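Local coordinates for protein beta-1,4-mannanase (Aplysia kurodai, PDB 3VUP) that probably hydrolyses the beta-1,4-mannosidic linkages of mannans, acting as a digestive beta-1,4-mannanase with a TIM-barrel fold, at residues 198-212 with 244-257. Sequence-based numbering, arbitrary orientation.
With SO4 (sulfate ion), chain I; SO4 (sulfate ion), chain H.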
loop_
_atom_site.group_PDB
_atom_site.type_symbol
_atom_site.label_atom_id
_atom_site.label_comp_id
_atom_site.label_asym_id
_atom_site.label_seq_id
_atom_site.Cartn_x
_atom_site.Cartn_y
_atom_site.Cartn_z
ATOM N N GLN A 198 16.574 8.737 -6.079
ATOM C CA GLN A 198 17.064 7.717 -7.000
ATOM C C GLN A 198 17.107 6.347 -6.305
ATOM O O GLN A 198 16.731 5.329 -6.899
ATOM C CB GLN A 198 18.424 8.081 -7.597
ATOM C CG GLN A 198 18.868 7.124 -8.699
ATOM C CD GLN A 198 20.179 7.534 -9.343
ATOM O OE1 GLN A 198 20.708 8.609 -9.065
ATOM N NE2 GLN A 198 20.715 6.671 -10.199
ATOM N N ASP A 199 17.535 6.322 -5.043
ATOM C CA ASP A 199 17.590 5.074 -4.296
ATOM C C ASP A 199 16.201 4.493 -4.050
ATOM O O ASP A 199 15.990 3.295 -4.262
ATOM C CB ASP A 199 18.300 5.253 -2.951
ATOM C CG ASP A 199 19.792 5.461 -3.088
ATOM O OD1 ASP A 199 20.415 4.915 -4.017
ATOM O OD2 ASP A 199 20.349 6.167 -2.231
ATOM N N ILE A 200 15.252 5.310 -3.596
ATOM C CA ILE A 200 13.922 4.778 -3.306
ATOM C C ILE A 200 13.206 4.352 -4.585
ATOM O O ILE A 200 12.490 3.350 -4.593
ATOM C CB ILE A 200 13.035 5.743 -2.456
ATOM C CG1 ILE A 200 12.032 4.944 -1.621
ATOM C CG2 ILE A 200 12.297 6.756 -3.325
ATOM C CD1 ILE A 200 12.651 4.138 -0.497
ATOM N N LEU A 201 13.422 5.075 -5.679
ATOM C CA LEU A 201 12.776 4.700 -6.930
ATOM C C LEU A 201 13.356 3.406 -7.500
ATOM O O LEU A 201 12.620 2.612 -8.088
ATOM C CB LEU A 201 12.794 5.846 -7.940
ATOM C CG LEU A 201 11.972 7.071 -7.546
ATOM C CD1 LEU A 201 12.223 8.192 -8.541
ATOM C CD2 LEU A 201 10.487 6.727 -7.451
ATOM N N ARG A 202 14.659 3.186 -7.341
ATOM C CA ARG A 202 15.235 1.911 -7.736
ATOM C C ARG A 202 14.621 0.790 -6.902
ATOM O O ARG A 202 14.236 -0.252 -7.427
ATOM C CB ARG A 202 16.753 1.915 -7.573
ATOM C CG ARG A 202 17.367 0.549 -7.823
ATOM C CD ARG A 202 18.874 0.533 -7.597
ATOM N NE ARG A 202 19.236 0.768 -6.202
ATOM C CZ ARG A 202 19.813 1.880 -5.761
ATOM N NH1 ARG A 202 20.092 2.867 -6.602
ATOM N NH2 ARG A 202 20.106 2.004 -4.475
ATOM N N PHE A 203 14.544 1.011 -5.595
ATOM C CA PHE A 203 13.966 0.060 -4.646
ATOM C C PHE A 203 12.560 -0.342 -5.080
ATOM O O PHE A 203 12.222 -1.528 -5.100
ATOM C CB PHE A 203 13.990 0.740 -3.268
ATOM C CG PHE A 203 13.343 -0.029 -2.138
ATOM C CD1 PHE A 203 14.019 -1.045 -1.475
ATOM C CD2 PHE A 203 12.106 0.364 -1.657
ATOM C CE1 PHE A 203 13.437 -1.697 -0.391
ATOM C CE2 PHE A 203 11.521 -0.283 -0.584
ATOM C CZ PHE A 203 12.183 -1.309 0.053
ATOM N N LEU A 204 11.759 0.649 -5.449
ATOM C CA LEU A 204 10.398 0.396 -5.897
ATOM C C LEU A 204 10.346 -0.263 -7.282
ATOM O O LEU A 204 9.637 -1.250 -7.481
ATOM C CB LEU A 204 9.588 1.693 -5.864
ATOM C CG LEU A 204 9.424 2.346 -4.482
ATOM C CD1 LEU A 204 8.840 3.746 -4.611
ATOM C CD2 LEU A 204 8.559 1.495 -3.566
ATOM N N ASN A 205 11.110 0.270 -8.228
ATOM C CA ASN A 205 11.134 -0.269 -9.588
ATOM C C ASN A 205 11.538 -1.736 -9.600
ATOM O O ASN A 205 10.902 -2.557 -10.263
ATOM C CB ASN A 205 12.091 0.564 -10.450
ATOM C CG ASN A 205 12.289 0.007 -11.855
ATOM O OD1 ASN A 205 13.368 -0.473 -12.200
ATOM N ND2 ASN A 205 11.254 0.087 -12.679
ATOM N N TRP A 206 12.600 -2.079 -8.876
ATOM C CA TRP A 206 13.083 -3.457 -8.925
ATOM C C TRP A 206 12.076 -4.425 -8.318
ATOM O O TRP A 206 11.876 -5.525 -8.830
ATOM C CB TRP A 206 14.442 -3.595 -8.242
ATOM C CG TRP A 206 15.591 -3.016 -9.028
ATOM C CD1 TRP A 206 15.526 -2.173 -10.112
ATOM C CD2 TRP A 206 16.983 -3.256 -8.793
ATOM N NE1 TRP A 206 16.795 -1.875 -10.552
ATOM C CE2 TRP A 206 17.706 -2.522 -9.759
ATOM C CE3 TRP A 206 17.688 -4.011 -7.851
ATOM C CZ2 TRP A 206 19.102 -2.527 -9.809
ATOM C CZ3 TRP A 206 19.068 -4.011 -7.902
ATOM C CH2 TRP A 206 19.761 -3.278 -8.877
ATOM N N GLN A 207 11.428 -4.024 -7.229
ATOM C CA GLN A 207 10.444 -4.911 -6.626
ATOM C C GLN A 207 9.200 -5.062 -7.497
ATOM O O GLN A 207 8.681 -6.166 -7.660
ATOM C CB GLN A 207 10.089 -4.458 -5.215
ATOM C CG GLN A 207 11.234 -4.588 -4.226
ATOM C CD GLN A 207 10.840 -4.069 -2.865
ATOM O OE1 GLN A 207 10.338 -4.816 -2.030
ATOM N NE2 GLN A 207 11.029 -2.776 -2.645
ATOM N N ALA A 208 8.711 -3.958 -8.046
ATOM C CA ALA A 208 7.547 -4.034 -8.912
ATOM C C ALA A 208 7.812 -4.931 -10.120
ATOM O O ALA A 208 6.960 -5.721 -10.508
ATOM C CB ALA A 208 7.106 -2.646 -9.351
ATOM N N ASP A 209 9.005 -4.810 -10.698
ATOM C CA ASP A 209 9.356 -5.609 -11.863
ATOM C C ASP A 209 9.468 -7.083 -11.494
ATOM O O ASP A 209 9.004 -7.953 -12.231
ATOM C CB ASP A 209 10.655 -5.110 -12.491
ATOM C CG ASP A 209 11.014 -5.856 -13.765
ATOM O OD1 ASP A 209 10.524 -5.478 -14.853
ATOM O OD2 ASP A 209 11.808 -6.813 -13.677
ATOM N N ALA A 210 10.058 -7.367 -10.340
ATOM C CA ALA A 210 10.174 -8.743 -9.880
ATOM C C ALA A 210 8.799 -9.377 -9.691
ATOM O O ALA A 210 8.573 -10.524 -10.085
ATOM C CB ALA A 210 10.967 -8.800 -8.588
ATOM N N ILE A 211 7.880 -8.629 -9.089
ATOM C CA ILE A 211 6.528 -9.131 -8.881
ATOM C C ILE A 211 5.853 -9.476 -10.208
ATOM O O ILE A 211 5.305 -10.564 -10.377
ATOM C CB ILE A 211 5.681 -8.136 -8.066
ATOM C CG1 ILE A 211 6.200 -8.058 -6.627
ATOM C CG2 ILE A 211 4.197 -8.524 -8.097
ATOM C CD1 ILE A 211 5.640 -6.912 -5.845
ATOM N N LYS A 212 5.912 -8.552 -11.159
ATOM C CA LYS A 212 5.211 -8.746 -12.424
ATOM C C LYS A 212 5.952 -9.592 -13.465
ATOM O O LYS A 212 5.417 -9.877 -14.538
ATOM C CB LYS A 212 4.694 -7.424 -12.973
ATOM C CG LYS A 212 3.510 -6.926 -12.151
ATOM C CD LYS A 212 2.886 -5.650 -12.693
ATOM C CE LYS A 212 3.710 -4.427 -12.328
ATOM N NZ LYS A 212 3.057 -3.181 -12.805
ATOM N N CYS A 244 9.674 7.797 -14.101
ATOM C CA CYS A 244 10.621 7.963 -13.001
ATOM C C CYS A 244 11.121 6.641 -12.451
ATOM O O CYS A 244 12.310 6.498 -12.155
ATOM C CB CYS A 244 10.011 8.813 -11.886
ATOM S SG CYS A 244 9.793 10.550 -12.374
ATOM N N LEU A 245 10.229 5.670 -12.311
ATOM C CA LEU A 245 10.637 4.366 -11.806
ATOM C C LEU A 245 11.601 3.685 -12.779
ATOM O O LEU A 245 12.642 3.158 -12.375
ATOM C CB LEU A 245 9.416 3.490 -11.547
ATOM C CG LEU A 245 8.573 3.948 -10.357
ATOM C CD1 LEU A 245 7.159 3.417 -10.473
ATOM C CD2 LEU A 245 9.191 3.468 -9.075
ATOM N N ARG A 246 11.255 3.697 -14.067
ATOM C CA ARG A 246 12.111 3.091 -15.084
ATOM C C ARG A 246 13.449 3.819 -15.198
ATOM O O ARG A 246 14.488 3.194 -15.420
ATOM C CB ARG A 246 11.402 3.060 -16.439
ATOM C CG ARG A 246 10.217 2.112 -16.491
ATOM C CD ARG A 246 9.421 2.292 -17.773
ATOM N NE ARG A 246 8.343 1.319 -17.847
ATOM C CZ ARG A 246 7.192 1.517 -18.474
ATOM N NH1 ARG A 246 6.955 2.670 -19.097
ATOM N NH2 ARG A 246 6.277 0.556 -18.477
ATOM N N LEU A 247 13.433 5.138 -15.047
ATOM C CA LEU A 247 14.678 5.895 -15.109
ATOM C C LEU A 247 15.621 5.447 -14.000
ATOM O O LEU A 247 16.802 5.205 -14.226
ATOM C CB LEU A 247 14.408 7.396 -14.984
ATOM C CG LEU A 247 15.664 8.267 -14.958
ATOM C CD1 LEU A 247 16.367 8.251 -16.299
ATOM C CD2 LEU A 247 15.293 9.679 -14.576
ATOM N N ALA A 248 15.086 5.332 -12.793
ATOM C CA ALA A 248 15.911 5.043 -11.623
ATOM C C ALA A 248 16.433 3.613 -11.596
ATOM O O ALA A 248 17.566 3.370 -11.176
ATOM C CB ALA A 248 15.136 5.319 -10.359
ATOM N N GLY A 249 15.600 2.664 -12.018
ATOM C CA GLY A 249 15.935 1.257 -11.893
ATOM C C GLY A 249 16.159 0.472 -13.173
ATOM O O GLY A 249 16.755 -0.605 -13.141
ATOM N N GLY A 250 15.656 0.985 -14.292
ATOM C CA GLY A 250 15.879 0.362 -15.585
ATOM C C GLY A 250 15.010 -0.830 -15.940
ATOM O O GLY A 250 15.154 -1.379 -17.023
ATOM N N LYS A 251 14.112 -1.239 -15.052
ATOM C CA LYS A 251 13.350 -2.458 -15.299
ATOM C C LYS A 251 11.948 -2.118 -15.813
ATOM O O LYS A 251 11.173 -1.424 -15.151
ATOM C CB LYS A 251 13.344 -3.335 -14.044
ATOM C CG LYS A 251 14.759 -3.630 -13.537
ATOM C CD LYS A 251 14.784 -4.763 -12.526
ATOM C CE LYS A 251 16.196 -5.047 -12.035
ATOM N NZ LYS A 251 16.233 -6.207 -11.089
ATOM N N GLN A 252 11.642 -2.611 -17.008
ATOM C CA GLN A 252 10.505 -2.125 -17.789
ATOM C C GLN A 252 9.154 -2.298 -17.112
ATOM O O GLN A 252 8.292 -1.426 -17.206
ATOM C CB GLN A 252 10.491 -2.777 -19.177
ATOM C CG GLN A 252 9.406 -2.251 -20.119
ATOM C CD GLN A 252 9.582 -0.782 -20.491
ATOM O OE1 GLN A 252 10.639 -0.185 -20.267
ATOM N NE2 GLN A 252 8.538 -0.196 -21.064
ATOM N N LYS A 253 8.958 -3.418 -16.431
ATOM C CA LYS A 253 7.655 -3.658 -15.831
ATOM C C LYS A 253 7.557 -3.169 -14.390
ATOM O O LYS A 253 6.534 -3.381 -13.737
ATOM C CB LYS A 253 7.241 -5.124 -15.977
ATOM C CG LYS A 253 7.030 -5.521 -17.436
ATOM C CD LYS A 253 5.862 -6.479 -17.618
ATOM C CE LYS A 253 6.223 -7.879 -17.169
ATOM N NZ LYS A 253 5.197 -8.885 -17.575
ATOM N N GLY A 254 8.586 -2.467 -13.918
ATOM C CA GLY A 254 8.610 -1.990 -12.548
ATOM C C GLY A 254 7.891 -0.670 -12.364
ATOM O O GLY A 254 8.495 0.332 -11.975
ATOM N N VAL A 255 6.589 -0.689 -12.636
ATOM C CA VAL A 255 5.744 0.493 -12.551
ATOM C C VAL A 255 4.508 0.153 -11.732
ATOM O O VAL A 255 4.198 -1.016 -11.516
ATOM C CB VAL A 255 5.338 1.017 -13.951
ATOM C CG1 VAL A 255 6.575 1.254 -14.804
ATOM C CG2 VAL A 255 4.383 0.043 -14.631
ATOM N N PHE A 256 3.819 1.173 -11.238
ATOM C CA PHE A 256 2.593 0.953 -10.495
ATOM C C PHE A 256 1.397 0.807 -11.419
ATOM O O PHE A 256 1.281 1.496 -12.430
ATOM C CB PHE A 256 2.373 2.093 -9.503
ATOM C CG PHE A 256 3.447 2.177 -8.470
ATOM C CD1 PHE A 256 3.774 1.051 -7.724
ATOM C CD2 PHE A 256 4.174 3.343 -8.268
ATOM C CE1 PHE A 256 4.782 1.089 -6.786
ATOM C CE2 PHE A 256 5.191 3.381 -7.327
ATOM C CZ PHE A 256 5.500 2.256 -6.591
ATOM N N ASP A 257 0.508 -0.109 -11.062
ATOM C CA ASP A 257 -0.763 -0.262 -11.760
ATOM C C ASP A 257 -1.823 0.721 -11.286
ATOM O O ASP A 257 -2.706 1.110 -12.048
ATOM C CB ASP A 257 -1.272 -1.688 -11.595
ATOM C CG ASP A 257 -0.332 -2.682 -12.208
ATOM O OD1 ASP A 257 -0.437 -2.862 -13.441
ATOM O OD2 ASP A 257 0.521 -3.241 -11.480
HETATM S S SO4 I . 9.593 5.666 -20.058
HETATM O O1 SO4 I . 10.755 4.950 -19.531
HETATM O O2 SO4 I . 8.393 5.299 -19.307
HETATM O O3 SO4 I . 9.832 7.103 -19.976
HETATM O O4 SO4 I . 9.397 5.287 -21.454
HETATM S S SO4 H . 16.089 -9.852 -12.200
HETATM O O1 SO4 H . 16.592 -9.642 -10.845
HETATM O O2 SO4 H . 16.017 -8.577 -12.927
HETATM O O3 SO4 H . 16.976 -10.756 -12.925
HETATM O O4 SO4 H . 14.758 -10.452 -12.125
HETATM O O HOH W 1 14.136 -7.001 -9.755
HETATM O O HOH W 2 3.558 -3.233 -15.566
#
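On the outside of the eight-stranded TIM barrel, helix 197-214 packs against the short helix 242-249 and the loop 250-257, which runs on to strand 259-262. With CG anti to the backbone N (chi1 175°), the N205 amide reaches the loop and uses both its ends. OD1 takes the N-H of K251 at 3.0 Å, in the carbonyl plane and on a lone pair; ND2 gives one hydrogen to K251 O, again on a lone pair, and the other to G254 O at 2.9 Å, tilted from that carbonyl plane. Replacing N205 by alanine is likely to leave K251 N and G254 O without their mates and let the turn 251-254 shift, though K251 O would keep G254 N. The W206 indole donates from NE1 to G249 O at 2.9 Å, where helix 242-249 ends. R202 CG lies over one indole face; across the opposite one the extended K251 chain lays CE 3.5 Å from the five-membered-ring centroid, and its NZ adds a cation-pi contact while also bonding a sulfate ion, probably from the crystallisation liquor. A CB on G249 would run into N205 OD1, one on G254 into N205 O. D209 OD1 accepts from K253 N at 3.0 Å through its anti lone pair. K212, bent at chi3 (-78°), brings NZ to V255 O at 2.8 Å and into a salt bridge with D257 OD2, which also accepts from V220 N of the neighbouring strand. L201 packs on L245 and A248, its CB 3.4 Å from A248 CB, while L204 rests on L245 and the edge of the F256 ring. Polar side chains of one helix thus satisfy loop backbone groups directly, while the charges of K212 and D257 probably help hold the loop where it enters the barrel.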